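Local coordinates for protein imine reductase (Bacillus cereus, PDB 4D3F) that probably uses NADPH to reduce the carbon-nitrogen double bond of imines to give amines, at residues V39-G44 against K63-V68. Residues are numbered along the deposited sequence; the frame is centred on the assembly and turned at random.
Sequences VFLEYG and KGAIRV
Leu41 reaches out from the last turn of helix 31-43 and lays its two methyls against the backbone of Lys63, Gly64 and Ala65, the turn that leads from helix 58-62 into edge strand 66-67. This is the outer end of the Rossmann-type dinucleotide-binding fold, where the helix following the first strand meets the connection into the third. Both methyls of Leu41 lie close to Ala65 N, CD2 at 3.8 Å and CD1 at 3.9 Å; CD2 is also against Gly64 C, and CD1 is beside Lys63 O. CG stands anti to the carbonyl carbon (chi1 -82°), and chi2 of 172° puts CD1 anti to CA with CD2 branching beside it, so that both methyls face the turn. CD1 also meets two side chains, CB of Lys63 at 4.0 Å and CB of Ala65 at 4.1 Å. Leu60 and Val47 touch Leu41 too, tying it to helix 58-62 and to the neighbouring strand 46-50. The turn under the leucine is a Schellman motif closing helix 58-62, with Gly64 as its C-prime residue at positive phi; Gly44 ends helix 31-43 in the same way.

On the solvent side of this apolar patch, the lysine chain of Lys63 turns at chi3 (61°) and brings its ammonium beside helix 31-43. Its main partner there is OD1 of Asp38, one turn before Glu42; Glu42 adds a further salt bridge, without a hydrogen bond. Two carboxylates thus share one ammonium, which probably steadies its positive charge. The ammonium sits over the face of the Glu42 carboxylate: NZ of Lys63 is 3.2 Å from CD of Glu42 and about 3.0 Å above the carboxylate plane, nearer OE1 (3.1 Å) than OE2 (3.5 Å).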
loop_
_atom_site.group_PDB
_atom_site.type_symbol
_atom_site.label_atom_id
_atom_site.label_comp_id
_atom_site.label_asym_id
_atom_site.label_seq_id
_atom_site.Cartn_x
_atom_site.Cartn_y
_atom_site.Cartn_z
ATOM N N VAL B 39 -8.515 18.615 -26.244
ATOM C CA VAL B 39 -8.942 19.598 -25.261
ATOM C C VAL B 39 -8.553 21.017 -25.702
ATOM O O VAL B 39 -9.366 21.947 -25.597
ATOM C CB VAL B 39 -8.398 19.256 -23.868
ATOM C CG1 VAL B 39 -8.550 20.373 -22.878
ATOM C CG2 VAL B 39 -9.172 18.038 -23.329
ATOM N N PHE B 40 -7.336 21.188 -26.191
ATOM C CA PHE B 40 -6.902 22.485 -26.715
ATOM C C PHE B 40 -7.803 22.975 -27.860
ATOM O O PHE B 40 -8.152 24.182 -27.910
ATOM C CB PHE B 40 -5.448 22.516 -27.164
ATOM C CG PHE B 40 -4.390 22.534 -26.060
ATOM C CD1 PHE B 40 -4.419 23.469 -25.027
ATOM C CD2 PHE B 40 -3.280 21.727 -26.128
ATOM C CE1 PHE B 40 -3.446 23.564 -24.102
ATOM C CE2 PHE B 40 -2.263 21.827 -25.200
ATOM C CZ PHE B 40 -2.341 22.745 -24.151
ATOM N N LEU B 41 -8.163 22.072 -28.774
ATOM C CA LEU B 41 -8.985 22.418 -29.938
ATOM C C LEU B 41 -10.347 22.836 -29.465
ATOM O O LEU B 41 -10.856 23.913 -29.895
ATOM C CB LEU B 41 -9.226 21.259 -30.852
ATOM C CG LEU B 41 -8.139 20.923 -31.844
ATOM C CD1 LEU B 41 -8.480 19.584 -32.549
ATOM C CD2 LEU B 41 -7.883 22.029 -32.878
ATOM N N GLU B 42 -10.926 22.070 -28.541
ATOM C CA GLU B 42 -12.276 22.397 -28.059
ATOM C C GLU B 42 -12.290 23.707 -27.312
ATOM O O GLU B 42 -13.298 24.424 -27.326
ATOM C CB GLU B 42 -12.798 21.318 -27.111
ATOM C CG GLU B 42 -12.765 19.924 -27.726
ATOM C CD GLU B 42 -14.108 19.345 -28.107
ATOM O OE1 GLU B 42 -14.657 19.756 -29.161
ATOM O OE2 GLU B 42 -14.571 18.427 -27.388
ATOM N N TYR B 43 -11.186 24.050 -26.681
ATOM C CA TYR B 43 -11.072 25.299 -25.941
ATOM C C TYR B 43 -10.918 26.516 -26.836
ATOM O O TYR B 43 -11.211 27.670 -26.430
ATOM C CB TYR B 43 -9.860 25.210 -25.018
ATOM C CG TYR B 43 -9.852 26.073 -23.795
ATOM C CD1 TYR B 43 -10.537 25.661 -22.626
ATOM C CD2 TYR B 43 -9.133 27.268 -23.781
ATOM C CE1 TYR B 43 -10.500 26.459 -21.471
ATOM C CE2 TYR B 43 -9.099 28.066 -22.641
ATOM C CZ TYR B 43 -9.790 27.649 -21.511
ATOM O OH TYR B 43 -9.702 28.476 -20.400
ATOM N N GLY B 44 -10.499 26.301 -28.085
ATOM C CA GLY B 44 -10.343 27.419 -29.038
ATOM C C GLY B 44 -8.955 27.720 -29.462
ATOM O O GLY B 44 -8.736 28.739 -30.128
ATOM N N LYS B 63 -11.219 17.542 -36.796
ATOM C CA LYS B 63 -11.779 18.552 -35.915
ATOM C C LYS B 63 -11.035 19.864 -35.999
ATOM O O LYS B 63 -11.252 20.735 -35.170
ATOM C CB LYS B 63 -11.708 18.086 -34.447
ATOM C CG LYS B 63 -12.625 16.904 -34.171
ATOM C CD LYS B 63 -12.607 16.543 -32.705
ATOM C CE LYS B 63 -13.092 17.718 -31.839
ATOM N NZ LYS B 63 -13.413 17.278 -30.453
ATOM N N GLY B 64 -10.081 19.998 -36.898
ATOM C CA GLY B 64 -9.408 21.287 -37.066
ATOM C C GLY B 64 -7.962 21.398 -36.699
ATOM O O GLY B 64 -7.342 22.463 -36.922
ATOM N N ALA B 65 -7.334 20.308 -36.189
ATOM C CA ALA B 65 -5.900 20.393 -35.912
ATOM C C ALA B 65 -5.107 20.510 -37.214
ATOM O O ALA B 65 -5.531 20.038 -38.282
ATOM C CB ALA B 65 -5.391 19.168 -35.173
ATOM N N ILE B 66 -3.976 21.133 -37.132
ATOM C CA ILE B 66 -3.101 21.329 -38.280
ATOM C C ILE B 66 -1.973 20.333 -38.136
ATOM O O ILE B 66 -1.082 20.493 -37.292
ATOM C CB ILE B 66 -2.501 22.693 -38.248
ATOM C CG1 ILE B 66 -3.664 23.761 -38.310
ATOM C CG2 ILE B 66 -1.508 22.958 -39.337
ATOM C CD1 ILE B 66 -4.451 23.711 -39.564
ATOM N N ARG B 67 -1.962 19.365 -39.017
ATOM C CA ARG B 67 -0.839 18.423 -39.060
ATOM C C ARG B 67 0.272 18.931 -39.945
ATOM O O ARG B 67 0.062 19.270 -41.157
ATOM C CB ARG B 67 -1.352 17.040 -39.535
ATOM C CG ARG B 67 -0.242 16.010 -39.783
ATOM C CD ARG B 67 -0.737 14.610 -40.128
ATOM N NE ARG B 67 -1.824 14.647 -41.113
ATOM C CZ ARG B 67 -2.853 13.813 -41.132
ATOM N NH1 ARG B 67 -2.971 12.800 -40.275
ATOM N NH2 ARG B 67 -3.810 13.981 -42.036
ATOM N N VAL B 68 1.486 18.922 -39.428
ATOM C CA VAL B 68 2.600 19.288 -40.179
ATOM C C VAL B 68 3.394 17.994 -40.533
ATOM O O VAL B 68 3.263 16.987 -39.865
ATOM C CB VAL B 68 3.513 20.298 -39.537
ATOM C CG1 VAL B 68 2.752 21.613 -39.408
ATOM C CG2 VAL B 68 4.081 19.858 -38.189
#